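Side-chain contacts in inositol monophosphatase family protein (PDB 5I3S), which probably hydrolyses phosphate monoesters such as inositol monophosphate: residues G9-A14 and D121-A126; I16-L21 and F98-G103; N40-T45 and D86-F91; I102-D107 and A112-D117. One frame throughout, in Å; residues are numbered along the deposited sequence.

Contact 1: G9-A14 and D121-A126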
loop_
_atom_site.group_PDB
_atom_site.type_symbol
_atom_site.label_atom_id
_atom_site.label_comp_id
_atom_site.label_asym_id
_atom_site.label_seq_id
_atom_site.Cartn_x
_atom_site.Cartn_y
_atom_site.Cartn_z
ATOM N N GLY A 9 0.349 -14.371 -23.315
ATOM C CA GLY A 9 0.285 -15.739 -22.824
ATOM C C GLY A 9 1.516 -16.122 -22.051
ATOM O O GLY A 9 1.430 -16.676 -20.941
ATOM N N LEU A 10 2.668 -15.781 -22.620
ATOM C CA LEU A 10 3.963 -15.955 -21.955
ATOM C C LEU A 10 3.983 -15.375 -20.537
ATOM O O LEU A 10 4.415 -16.026 -19.599
ATOM C CB LEU A 10 5.062 -15.284 -22.784
ATOM C CG LEU A 10 6.468 -15.295 -22.183
ATOM C CD1 LEU A 10 6.916 -16.733 -21.956
ATOM C CD2 LEU A 10 7.440 -14.592 -23.095
ATOM N N ILE A 11 3.527 -14.146 -20.357
ATOM C CA ILE A 11 3.636 -13.548 -19.014
ATOM C C ILE A 11 2.710 -14.282 -18.019
ATOM O O ILE A 11 3.107 -14.545 -16.886
ATOM C CB ILE A 11 3.465 -12.013 -19.042
ATOM C CG1 ILE A 11 3.991 -11.385 -17.759
ATOM C CG2 ILE A 11 2.036 -11.608 -19.349
ATOM C CD1 ILE A 11 3.963 -9.862 -17.793
ATOM N N GLN A 12 1.508 -14.635 -18.479
ATOM C CA GLN A 12 0.533 -15.384 -17.687
ATOM C C GLN A 12 1.043 -16.779 -17.324
ATOM O O GLN A 12 0.980 -17.204 -16.180
ATOM C CB GLN A 12 -0.796 -15.463 -18.419
ATOM C CG GLN A 12 -1.547 -14.161 -18.365
ATOM C CD GLN A 12 -2.743 -14.117 -19.315
ATOM O OE1 GLN A 12 -2.592 -13.964 -20.543
ATOM N NE2 GLN A 12 -3.935 -14.220 -18.758
ATOM N N GLU A 13 1.631 -17.441 -18.293
ATOM C CA GLU A 13 2.183 -18.753 -18.087
ATOM C C GLU A 13 3.392 -18.713 -17.119
ATOM O O GLU A 13 3.510 -19.567 -16.219
ATOM C CB GLU A 13 2.486 -19.354 -19.482
ATOM C CG GLU A 13 2.851 -20.836 -19.532
ATOM C CD GLU A 13 1.951 -21.710 -18.706
ATOM O OE1 GLU A 13 0.717 -21.620 -18.868
ATOM O OE2 GLU A 13 2.499 -22.466 -17.869
ATOM N N ALA A 14 4.263 -17.709 -17.274
ATOM C CA ALA A 14 5.349 -17.440 -16.306
ATOM C C ALA A 14 4.795 -17.173 -14.902
ATOM O O ALA A 14 5.436 -17.505 -13.921
ATOM C CB ALA A 14 6.200 -16.269 -16.753
ATOM N N ASP A 121 -4.022 -12.710 -9.986
ATOM C CA ASP A 121 -4.335 -13.027 -11.396
ATOM C C ASP A 121 -4.938 -11.833 -12.169
ATOM O O ASP A 121 -6.041 -11.937 -12.769
ATOM C CB ASP A 121 -5.237 -14.309 -11.492
ATOM C CG ASP A 121 -5.339 -14.886 -12.934
ATOM O OD1 ASP A 121 -4.576 -14.504 -13.888
ATOM O OD2 ASP A 121 -6.218 -15.763 -13.119
ATOM N N VAL A 122 -4.264 -10.689 -12.094
ATOM C CA VAL A 122 -4.721 -9.519 -12.836
ATOM C C VAL A 122 -3.590 -9.008 -13.709
ATOM O O VAL A 122 -2.529 -8.612 -13.223
ATOM C CB VAL A 122 -5.202 -8.374 -11.914
ATOM C CG1 VAL A 122 -5.708 -7.198 -12.743
ATOM C CG2 VAL A 122 -6.301 -8.836 -10.911
ATOM N N LEU A 123 -3.812 -9.043 -14.998
ATOM C CA LEU A 123 -2.837 -8.645 -15.977
ATOM C C LEU A 123 -3.258 -7.299 -16.448
ATOM O O LEU A 123 -4.348 -7.167 -16.996
ATOM C CB LEU A 123 -2.859 -9.598 -17.147
ATOM C CG LEU A 123 -1.978 -9.215 -18.348
ATOM C CD1 LEU A 123 -0.517 -9.294 -17.980
ATOM C CD2 LEU A 123 -2.269 -10.136 -19.495
ATOM N N TYR A 124 -2.408 -6.288 -16.228
ATOM C CA TYR A 124 -2.612 -4.995 -16.875
ATOM C C TYR A 124 -1.825 -5.008 -18.185
ATOM O O TYR A 124 -0.701 -5.488 -18.238
ATOM C CB TYR A 124 -2.214 -3.832 -15.957
ATOM C CG TYR A 124 -2.900 -3.894 -14.553
ATOM C CD1 TYR A 124 -4.103 -3.235 -14.312
ATOM C CD2 TYR A 124 -2.308 -4.585 -13.502
ATOM C CE1 TYR A 124 -4.735 -3.302 -13.066
ATOM C CE2 TYR A 124 -2.902 -4.649 -12.257
ATOM C CZ TYR A 124 -4.105 -4.013 -12.032
ATOM O OH TYR A 124 -4.692 -4.097 -10.812
ATOM N N HIS A 125 -2.407 -4.456 -19.232
ATOM C CA HIS A 125 -1.835 -4.551 -20.557
ATOM C C HIS A 125 -2.409 -3.510 -21.536
ATOM O O HIS A 125 -3.502 -2.947 -21.334
ATOM C CB HIS A 125 -1.944 -6.000 -21.107
ATOM C CG HIS A 125 -3.349 -6.468 -21.282
ATOM N ND1 HIS A 125 -3.907 -6.712 -22.520
ATOM C CD2 HIS A 125 -4.319 -6.724 -20.371
ATOM C CE1 HIS A 125 -5.170 -7.086 -22.358
ATOM N NE2 HIS A 125 -5.437 -7.110 -21.066
ATOM N N ALA A 126 -1.620 -3.254 -22.579
ATOM C CA ALA A 126 -1.827 -2.127 -23.504
ATOM C C ALA A 126 -0.922 -2.325 -24.704
ATOM O O ALA A 126 0.250 -2.689 -24.548
ATOM C CB ALA A 126 -1.486 -0.824 -22.822
#
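Leu123, which meets Ile11 and Gln12 of the N-terminal helix, is followed on its strand by two flat groups, Tyr124 and His125. Its carbonyl O lies at the edge of the His125 imidazole, in the ring plane. The Tyr124 ring carries Val122 CG1 on one face, 3.6 Å above the plane and shifted toward the rim. The setting is the sugar phosphatase fold, where helix 2-24 packs on the seven-stranded sheet and strand 122-127 passes beneath it. Side chains alternate along this strand: Leu123 and His125 face helix 2-24, whereas on the other side of the sheet Tyr124 packs on helices 184-193 and 206-218, and Ala126 on the latter.

Across the contact, Leu123 offers one methyl to each partner. CD1 meets Ile11 CG2 at 3.7 Å, the two side chains inclined to each other. CD2 faces the amide end of Gln12, with Gln12 CD 4.0 Å from Leu123 CD2 and the two chains nearly perpendicular. With Leu123 CG opposite the backbone N (chi1 174°), the isobutyl group stretches out from the strand to the helix. No hydrogen bond joins the segments. Gln12 lies at the more open border, while Ile11 and Leu123 are buried and both also touch Tyr116.

At the start of the strand, Asp121 and Val122 together face Asp117 in a G1 beta bulge, and Asp121 OD1 is hydrogen-bonded to Tyr116 OH. Farther along the strand, the imidazole of His125 is held by two hydrogen bonds, ND1 with Tyr4 OH and NE2 with Gly135 O.

Contact 2: I16-L21 and F98-G103; sequences IRIKQL and FAISIG
Ile18 reaches from helix 2-24 to strand 99-106 with both its branches, and each finds a different partner. Its CG1 stands opposite the carbonyl carbon (chi1 -72°), and the chain is fully extended beyond it, carrying the ethyl branch to Ile100. There Ile18 CD1 comes tip to tip with Ile100, 3.9 Å from Ile100 CD1. Ile100 adopts the same kind of first torsion, with its own ethyl arm held straight toward the helix; its CG1 is also 3.9 Å from Ile18 CD1.

The second branch, Ile18 CG2, is placed opposite the backbone N and points toward Phe98, lying 4.0 Å from Phe98 CE1 in an oblique approach to the ring. Phe98 takes a less usual conformer, CG wedged between its backbone N and carbonyl carbon (chi1 59°), which turns the ring so that CE1 lies near Ile18 CG2. Ile18 and Phe98 run alongside each other, pointing opposite ways.

Around this trio, Met22 of the same helix, Val118 and Met119 also touch Phe98, and the Phe91 ring meets it with planes at about 60°. Ala14 and Ile11 continue the helix surface beside Ile100. The contact fixes the second half of helix 2-24 to the start of an inner strand of the seven-stranded sheet. All three touching residues are buried and no hydrogen bond crosses between the segments, so the attachment rests on hydrophobic burial and on the fit of branched chains, with no directional bond to set their angle.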
loop_
_atom_site.group_PDB
_atom_site.type_symbol
_atom_site.label_atom_id
_atom_site.label_comp_id
_atom_site.label_asym_id
_atom_site.label_seq_id
_atom_site.Cartn_x
_atom_site.Cartn_y
_atom_site.Cartn_z
ATOM N N ILE A 16 2.006 -18.625 -13.605
ATOM C CA ILE A 16 1.703 -19.978 -13.139
ATOM C C ILE A 16 2.934 -20.718 -12.611
ATOM O O ILE A 16 2.868 -21.389 -11.586
ATOM C CB ILE A 16 0.931 -20.773 -14.213
ATOM C CG1 ILE A 16 -0.487 -20.209 -14.284
ATOM C CG2 ILE A 16 0.890 -22.267 -13.915
ATOM C CD1 ILE A 16 -1.369 -20.801 -15.350
ATOM N N ARG A 17 4.056 -20.569 -13.296
ATOM C CA ARG A 17 5.306 -21.157 -12.809
ATOM C C ARG A 17 5.859 -20.516 -11.548
ATOM O O ARG A 17 6.493 -21.226 -10.766
ATOM C CB ARG A 17 6.360 -21.162 -13.896
ATOM C CG ARG A 17 5.944 -22.064 -15.035
ATOM C CD ARG A 17 6.765 -21.790 -16.277
ATOM N NE ARG A 17 8.141 -22.290 -16.162
ATOM C CZ ARG A 17 8.693 -23.255 -16.914
ATOM N NH1 ARG A 17 8.015 -23.888 -17.875
ATOM N NH2 ARG A 17 9.951 -23.595 -16.697
ATOM N N ILE A 18 5.634 -19.208 -11.352
ATOM C CA ILE A 18 5.961 -18.579 -10.062
ATOM C C ILE A 18 5.156 -19.198 -8.897
ATOM O O ILE A 18 5.745 -19.580 -7.899
ATOM C CB ILE A 18 5.809 -17.023 -10.051
ATOM C CG1 ILE A 18 6.927 -16.405 -10.868
ATOM C CG2 ILE A 18 5.860 -16.465 -8.630
ATOM C CD1 ILE A 18 6.962 -14.892 -10.870
ATOM N N LYS A 19 3.839 -19.334 -9.052
ATOM C CA LYS A 19 3.002 -19.974 -7.987
ATOM C C LYS A 19 3.392 -21.451 -7.716
ATOM O O LYS A 19 3.397 -21.894 -6.579
ATOM C CB LYS A 19 1.489 -19.847 -8.269
ATOM C CG LYS A 19 1.059 -18.434 -8.659
ATOM C CD LYS A 19 -0.263 -17.957 -8.063
ATOM C CE LYS A 19 -1.478 -18.777 -8.480
ATOM N NZ LYS A 19 -1.502 -19.178 -9.914
ATOM N N GLN A 20 3.732 -22.193 -8.760
ATOM C CA GLN A 20 4.242 -23.558 -8.601
ATOM C C GLN A 20 5.527 -23.626 -7.776
ATOM O O GLN A 20 5.648 -24.507 -6.913
ATOM C CB GLN A 20 4.489 -24.226 -9.960
ATOM C CG GLN A 20 3.226 -24.793 -10.558
ATOM C CD GLN A 20 3.366 -25.151 -12.027
ATOM O OE1 GLN A 20 4.464 -25.190 -12.596
ATOM N NE2 GLN A 20 2.241 -25.407 -12.650
ATOM N N LEU A 21 6.468 -22.715 -8.046
ATOM C CA LEU A 21 7.691 -22.664 -7.264
ATOM C C LEU A 21 7.423 -22.297 -5.799
ATOM O O LEU A 21 8.009 -22.913 -4.888
ATOM C CB LEU A 21 8.774 -21.795 -7.929
ATOM C CG LEU A 21 9.381 -22.468 -9.185
ATOM C CD1 LEU A 21 10.140 -21.497 -10.072
ATOM C CD2 LEU A 21 10.297 -23.641 -8.853
ATOM N N PHE A 98 3.420 -8.253 -5.900
ATOM C CA PHE A 98 4.579 -8.192 -6.761
ATOM C C PHE A 98 4.150 -8.534 -8.164
ATOM O O PHE A 98 3.219 -9.298 -8.354
ATOM C CB PHE A 98 5.656 -9.192 -6.333
ATOM C CG PHE A 98 5.189 -10.632 -6.321
ATOM C CD1 PHE A 98 5.237 -11.419 -7.483
ATOM C CD2 PHE A 98 4.717 -11.189 -5.168
ATOM C CE1 PHE A 98 4.817 -12.743 -7.479
ATOM C CE2 PHE A 98 4.297 -12.518 -5.143
ATOM C CZ PHE A 98 4.341 -13.294 -6.296
ATOM N N ALA A 99 4.842 -7.986 -9.149
ATOM C CA ALA A 99 4.430 -8.192 -10.543
ATOM C C ALA A 99 5.572 -8.704 -11.427
ATOM O O ALA A 99 6.710 -8.420 -11.154
ATOM C CB ALA A 99 3.865 -6.899 -11.117
ATOM N N ILE A 100 5.247 -9.455 -12.465
ATOM C CA ILE A 100 6.155 -9.557 -13.593
ATOM C C ILE A 100 5.783 -8.394 -14.532
ATOM O O ILE A 100 4.584 -8.080 -14.688
ATOM C CB ILE A 100 6.018 -10.869 -14.375
ATOM C CG1 ILE A 100 6.003 -12.095 -13.462
ATOM C CG2 ILE A 100 7.140 -10.975 -15.417
ATOM C CD1 ILE A 100 5.401 -13.330 -14.114
ATOM N N SER A 101 6.810 -7.741 -15.090
ATOM C CA SER A 101 6.663 -6.593 -15.976
ATOM C C SER A 101 7.436 -6.782 -17.280
ATOM O O SER A 101 8.607 -7.066 -17.263
ATOM C CB SER A 101 7.219 -5.334 -15.294
ATOM O OG SER A 101 7.008 -4.145 -16.071
ATOM N N ILE A 102 6.791 -6.538 -18.410
ATOM C CA ILE A 102 7.404 -6.748 -19.727
ATOM C C ILE A 102 7.046 -5.556 -20.549
ATOM O O ILE A 102 5.875 -5.253 -20.701
ATOM C CB ILE A 102 6.873 -8.030 -20.434
ATOM C CG1 ILE A 102 7.534 -9.271 -19.824
ATOM C CG2 ILE A 102 7.115 -8.008 -21.929
ATOM C CD1 ILE A 102 6.984 -10.594 -20.307
ATOM N N GLY A 103 8.067 -4.848 -21.023
ATOM C CA GLY A 103 7.874 -3.800 -21.995
ATOM C C GLY A 103 8.519 -4.257 -23.285
ATOM O O GLY A 103 9.610 -4.872 -23.297
#

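Contact 3: N40-T45 and D86-F91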
loop_
_atom_site.group_PDB
_atom_site.type_symbol
_atom_site.label_atom_id
_atom_site.label_comp_id
_atom_site.label_asym_id
_atom_site.label_seq_id
_atom_site.Cartn_x
_atom_site.Cartn_y
_atom_site.Cartn_z
ATOM N N ASN A 40 16.027 -17.550 -6.384
ATOM C CA ASN A 40 15.810 -18.750 -7.196
ATOM C C ASN A 40 14.632 -18.603 -8.158
ATOM O O ASN A 40 14.789 -18.900 -9.356
ATOM C CB ASN A 40 15.695 -20.021 -6.336
ATOM C CG ASN A 40 17.062 -20.621 -5.974
ATOM O OD1 ASN A 40 18.091 -19.929 -5.958
ATOM N ND2 ASN A 40 17.069 -21.924 -5.667
ATOM N N VAL A 41 13.487 -18.129 -7.648
ATOM C CA VAL A 41 12.299 -17.843 -8.515
ATOM C C VAL A 41 12.564 -16.744 -9.554
ATOM O O VAL A 41 12.081 -16.845 -10.693
ATOM C CB VAL A 41 11.018 -17.546 -7.696
ATOM C CG1 VAL A 41 9.836 -17.131 -8.586
ATOM C CG2 VAL A 41 10.615 -18.776 -6.932
ATOM N N ASP A 42 13.364 -15.749 -9.185
ATOM C CA ASP A 42 13.733 -14.656 -10.071
ATOM C C ASP A 42 14.500 -15.206 -11.302
ATOM O O ASP A 42 14.170 -14.886 -12.471
ATOM C CB ASP A 42 14.570 -13.578 -9.305
ATOM C CG ASP A 42 14.070 -12.160 -9.526
ATOM O OD1 ASP A 42 13.872 -11.787 -10.678
ATOM O OD2 ASP A 42 13.886 -11.391 -8.565
ATOM N N LYS A 43 15.513 -16.030 -11.046
ATOM C CA LYS A 43 16.309 -16.682 -12.116
ATOM C C LYS A 43 15.424 -17.618 -12.935
ATOM O O LYS A 43 15.440 -17.550 -14.157
ATOM C CB LYS A 43 17.540 -17.455 -11.557
ATOM N N ALA A 44 14.630 -18.456 -12.264
ATOM C CA ALA A 44 13.756 -19.401 -12.963
ATOM C C ALA A 44 12.858 -18.658 -13.948
ATOM O O ALA A 44 12.787 -19.015 -15.148
ATOM C CB ALA A 44 12.897 -20.196 -11.989
ATOM N N THR A 45 12.216 -17.609 -13.442
ATOM C CA THR A 45 11.243 -16.846 -14.229
ATOM C C THR A 45 11.919 -16.136 -15.410
ATOM O O THR A 45 11.405 -16.190 -16.545
ATOM C CB THR A 45 10.463 -15.842 -13.335
ATOM O OG1 THR A 45 9.896 -16.546 -12.209
ATOM C CG2 THR A 45 9.385 -15.152 -14.122
ATOM N N ASP A 86 9.070 -7.736 -9.855
ATOM C CA ASP A 86 9.101 -6.400 -9.350
ATOM C C ASP A 86 8.326 -6.285 -8.027
ATOM O O ASP A 86 7.108 -6.504 -8.000
ATOM C CB ASP A 86 8.503 -5.396 -10.361
ATOM C CG ASP A 86 8.818 -3.934 -9.964
ATOM O OD1 ASP A 86 9.853 -3.692 -9.313
ATOM O OD2 ASP A 86 8.027 -3.035 -10.251
ATOM N N GLY A 87 9.027 -5.864 -6.976
ATOM C CA GLY A 87 8.566 -5.979 -5.635
ATOM C C GLY A 87 9.109 -7.213 -4.916
ATOM O O GLY A 87 8.349 -7.941 -4.249
ATOM N N THR A 88 10.418 -7.429 -4.997
ATOM C CA THR A 88 10.980 -8.628 -4.379
ATOM C C THR A 88 10.769 -8.659 -2.850
ATOM O O THR A 88 10.500 -9.721 -2.279
ATOM C CB THR A 88 12.487 -8.835 -4.721
ATOM O OG1 THR A 88 13.189 -7.641 -4.448
ATOM C CG2 THR A 88 12.716 -9.108 -6.193
ATOM N N LEU A 89 10.899 -7.527 -2.175
ATOM C CA LEU A 89 10.571 -7.505 -0.777
ATOM C C LEU A 89 9.116 -7.837 -0.496
ATOM O O LEU A 89 8.829 -8.533 0.493
ATOM C CB LEU A 89 10.895 -6.157 -0.107
ATOM C CG LEU A 89 12.352 -5.852 0.241
ATOM C CD1 LEU A 89 12.487 -4.476 0.898
ATOM C CD2 LEU A 89 12.942 -6.956 1.115
ATOM N N ASN A 90 8.179 -7.322 -1.300
ATOM C CA ASN A 90 6.771 -7.767 -1.165
ATOM C C ASN A 90 6.684 -9.319 -1.278
ATOM O O ASN A 90 6.111 -9.972 -0.437
ATOM C CB ASN A 90 5.825 -7.026 -2.150
ATOM C CG ASN A 90 5.601 -5.547 -1.767
ATOM O OD1 ASN A 90 6.024 -5.085 -0.712
ATOM N ND2 ASN A 90 4.936 -4.818 -2.626
ATOM N N PHE A 91 7.279 -9.882 -2.315
ATOM C CA PHE A 91 7.368 -11.293 -2.464
ATOM C C PHE A 91 7.956 -11.987 -1.208
ATOM O O PHE A 91 7.358 -12.950 -0.690
ATOM C CB PHE A 91 8.183 -11.622 -3.716
ATOM C CG PHE A 91 8.360 -13.091 -3.969
ATOM C CD1 PHE A 91 7.724 -13.688 -5.030
ATOM C CD2 PHE A 91 9.194 -13.876 -3.142
ATOM C CE1 PHE A 91 7.906 -15.040 -5.290
ATOM C CE2 PHE A 91 9.382 -15.227 -3.396
ATOM C CZ PHE A 91 8.741 -15.807 -4.479
#
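Asp42 of helix 37-56 approaches Thr88 in the first turn of helix 88-94, the two side chains crossing at about a right angle. Followed outward, Asp42 closes on one methyl step by step: CB lies 5.8 Å from Thr88 CG2, CG of Asp42 lies 4.7 Å from it, and OD2 touches Thr88 CG2 at 3.5 Å. Its other oxygen, OD1, lies close to the like-charged carboxylates of Glu65 and Glu66. An unstaggered first torsion (chi1 -131°) sets the group there, and Pro84 and Ile85 also touch this side chain. The preceding residue, Val41, puts CG2 obliquely at the Phe91 ring, 4.3 Å from Phe91 CZ. Val41 O accepts from both Thr45 N and Thr45 OG1, which reach it from opposite faces of its plane, OG1 at 2.7 Å.

Residues 83-91 read DPIDGTLNF, the signature of this phosphatase family; in relatives, acidic side chains around it bind metal ions, and the cluster of Asp42, Glu65, Glu66, Asp83 and Asp86 is consistent with such a site. Gly87, with a positive phi of 97°, is the N-cap residue. Helix 88-94 touches helix 37-56 and also the second subunit, whose Arg179 NH2 is hydrogen-bonded to Asn90 OD1, while Phe91 leans on Ile85 of strand 85-86.

Contact 4: I102-D107 and A112-D117; sequences IGIYID and AGFVYD
Ile102 and Phe114 are joined by a pair of backbone hydrogen bonds. Ile102 N donates to Phe114 O at 2.9 Å, and Phe114 N donates back to Ile102 O over the same distance. The return bond is the more bent of the two, 138° at its hydrogen against 164°. Two residues on, Ile104 N is 2.8 Å from Ala112 O, and Ala112 N returns a longer bond of 3.2 Å to Ile104 O.

A CH-O contact supplements them: Gly113 CA lies 3.5 Å from Ile102 O. The same oxygen sits at the edge of the Phe114 ring, near its plane.

These bonds set the register of a beta hairpin, strands 99-106 and 109-117, antiparallel neighbours in the seven-stranded sheet, with axes 174° apart. Between the two hydrogen-bonded pairs, Gly103 faces Gly113 as a non-hydrogen-bonded pair with their CA atoms 4.5 Å apart.

Apolar contacts line the face that carries Ile102, Ile104, Ala112 and Phe114. Ile102 CG2 touches Phe114 CD2 at 3.9 Å, and Ile104 CD1 comes obliquely to the same ring, 4.3 Å from Phe114 CE2. Phe114 holds its CG opposite the carbonyl carbon, which lays CD2 beside the Ile102 branch. Helix 2-24 covers this face: Ala7 touches Ile104 and Phe114, and the Tyr4 ring meets that of Phe114.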
loop_
_atom_site.group_PDB
_atom_site.type_symbol
_atom_site.label_atom_id
_atom_site.label_comp_id
_atom_site.label_asym_id
_atom_site.label_seq_id
_atom_site.Cartn_x
_atom_site.Cartn_y
_atom_site.Cartn_z
ATOM N N ILE A 102 6.791 -6.538 -18.410
ATOM C CA ILE A 102 7.404 -6.748 -19.727
ATOM C C ILE A 102 7.046 -5.556 -20.549
ATOM O O ILE A 102 5.875 -5.253 -20.701
ATOM C CB ILE A 102 6.873 -8.030 -20.434
ATOM C CG1 ILE A 102 7.534 -9.271 -19.824
ATOM C CG2 ILE A 102 7.115 -8.008 -21.929
ATOM C CD1 ILE A 102 6.984 -10.594 -20.307
ATOM N N GLY A 103 8.067 -4.848 -21.023
ATOM C CA GLY A 103 7.874 -3.800 -21.995
ATOM C C GLY A 103 8.519 -4.257 -23.285
ATOM O O GLY A 103 9.610 -4.872 -23.297
ATOM N N ILE A 104 7.849 -3.981 -24.376
ATOM C CA ILE A 104 8.389 -4.349 -25.655
ATOM C C ILE A 104 8.491 -3.133 -26.488
ATOM O O ILE A 104 7.552 -2.400 -26.633
ATOM C CB ILE A 104 7.520 -5.380 -26.351
ATOM C CG1 ILE A 104 7.543 -6.655 -25.517
ATOM C CG2 ILE A 104 8.028 -5.608 -27.803
ATOM C CD1 ILE A 104 6.597 -7.717 -26.059
ATOM N N TYR A 105 9.662 -2.947 -27.061
ATOM C CA TYR A 105 9.988 -1.747 -27.831
ATOM C C TYR A 105 10.509 -2.175 -29.196
ATOM O O TYR A 105 11.255 -3.145 -29.285
ATOM C CB TYR A 105 11.048 -0.923 -27.078
ATOM C CG TYR A 105 10.527 0.011 -25.976
ATOM C CD1 TYR A 105 10.782 1.372 -26.046
ATOM C CD2 TYR A 105 9.828 -0.470 -24.841
ATOM C CE1 TYR A 105 10.343 2.253 -25.059
ATOM C CE2 TYR A 105 9.371 0.404 -23.839
ATOM C CZ TYR A 105 9.628 1.785 -23.948
ATOM O OH TYR A 105 9.234 2.743 -23.002
ATOM N N ILE A 106 10.109 -1.459 -30.252
ATOM C CA ILE A 106 10.644 -1.711 -31.619
ATOM C C ILE A 106 11.384 -0.476 -32.164
ATOM O O ILE A 106 10.814 0.608 -32.249
ATOM C CB ILE A 106 9.549 -2.170 -32.621
ATOM C CG1 ILE A 106 8.771 -3.381 -32.082
ATOM C CG2 ILE A 106 10.167 -2.534 -33.969
ATOM C CD1 ILE A 106 7.350 -3.466 -32.626
ATOM N N ASP A 107 12.657 -0.666 -32.513
ATOM C CA ASP A 107 13.534 0.389 -33.031
ATOM C C ASP A 107 13.468 1.609 -32.151
ATOM O O ASP A 107 13.272 2.723 -32.642
ATOM C CB ASP A 107 13.190 0.727 -34.499
ATOM C CG ASP A 107 13.595 -0.410 -35.474
ATOM O OD1 ASP A 107 14.792 -0.771 -35.520
ATOM O OD2 ASP A 107 12.714 -0.947 -36.171
ATOM N N ALA A 112 4.356 -2.418 -26.800
ATOM C CA ALA A 112 3.385 -2.999 -25.878
ATOM C C ALA A 112 3.943 -3.014 -24.456
ATOM O O ALA A 112 5.153 -3.095 -24.291
ATOM C CB ALA A 112 3.046 -4.421 -26.322
ATOM N N GLY A 113 3.061 -2.954 -23.461
ATOM C CA GLY A 113 3.431 -3.150 -22.062
ATOM C C GLY A 113 2.485 -4.062 -21.245
ATOM O O GLY A 113 1.232 -4.109 -21.490
ATOM N N PHE A 114 3.086 -4.756 -20.269
ATOM C CA PHE A 114 2.421 -5.764 -19.448
ATOM C C PHE A 114 2.892 -5.697 -18.005
ATOM O O PHE A 114 4.084 -5.768 -17.793
ATOM C CB PHE A 114 2.695 -7.193 -19.976
ATOM C CG PHE A 114 2.361 -7.394 -21.444
ATOM C CD1 PHE A 114 1.120 -7.858 -21.835
ATOM C CD2 PHE A 114 3.314 -7.130 -22.439
ATOM C CE1 PHE A 114 0.817 -8.052 -23.185
ATOM C CE2 PHE A 114 3.024 -7.315 -23.791
ATOM C CZ PHE A 114 1.775 -7.784 -24.162
ATOM N N VAL A 115 1.974 -5.552 -17.035
ATOM C CA VAL A 115 2.303 -5.788 -15.619
ATOM C C VAL A 115 1.292 -6.768 -14.999
ATOM O O VAL A 115 0.089 -6.513 -14.971
ATOM C CB VAL A 115 2.639 -4.511 -14.760
ATOM C CG1 VAL A 115 2.832 -3.250 -15.571
ATOM C CG2 VAL A 115 1.697 -4.230 -13.669
ATOM N N TYR A 116 1.803 -7.931 -14.592
ATOM C CA TYR A 116 0.969 -9.062 -14.192
ATOM C C TYR A 116 1.037 -9.216 -12.720
ATOM O O TYR A 116 2.102 -9.541 -12.202
ATOM C CB TYR A 116 1.411 -10.368 -14.869
ATOM C CG TYR A 116 0.522 -11.581 -14.593
ATOM C CD1 TYR A 116 -0.868 -11.450 -14.433
ATOM C CD2 TYR A 116 1.050 -12.872 -14.547
ATOM C CE1 TYR A 116 -1.686 -12.565 -14.201
ATOM C CE2 TYR A 116 0.234 -13.968 -14.316
ATOM C CZ TYR A 116 -1.138 -13.801 -14.139
ATOM O OH TYR A 116 -1.947 -14.866 -13.889
ATOM N N ASP A 117 -0.070 -8.934 -12.037
ATOM C CA ASP A 117 -0.135 -9.056 -10.578
ATOM C C ASP A 117 -0.399 -10.546 -10.353
ATOM O O ASP A 117 -1.521 -11.012 -10.439
ATOM C CB ASP A 117 -1.232 -8.145 -9.959
ATOM C CG ASP A 117 -1.320 -8.241 -8.441
ATOM O OD1 ASP A 117 -0.913 -9.293 -7.854
ATOM O OD2 ASP A 117 -1.816 -7.275 -7.818
#

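All four contacts are buried, and contact 4 lies nearest the centre of the chain. Contacts 1 and 2 press successive parts of helix 2-24 onto the sheet that contact 4 helps build. They touch where Ile11 CD1 lies 4.0 Å from Ile102 CD1, and Ile102 also belongs to contact 4. Contact 3, whose centre is 8 Å from that of contact 2, adds helices 37-56 and 88-94; the backbone bond between Asp86 N and Ala99 O ties it to the strand. The chemistry shifts with place: backbone hydrogen bonds between strands, apolar side chains between helix and sheet, and a carboxylate-methyl contact beside the acidic cluster, near the second subunit.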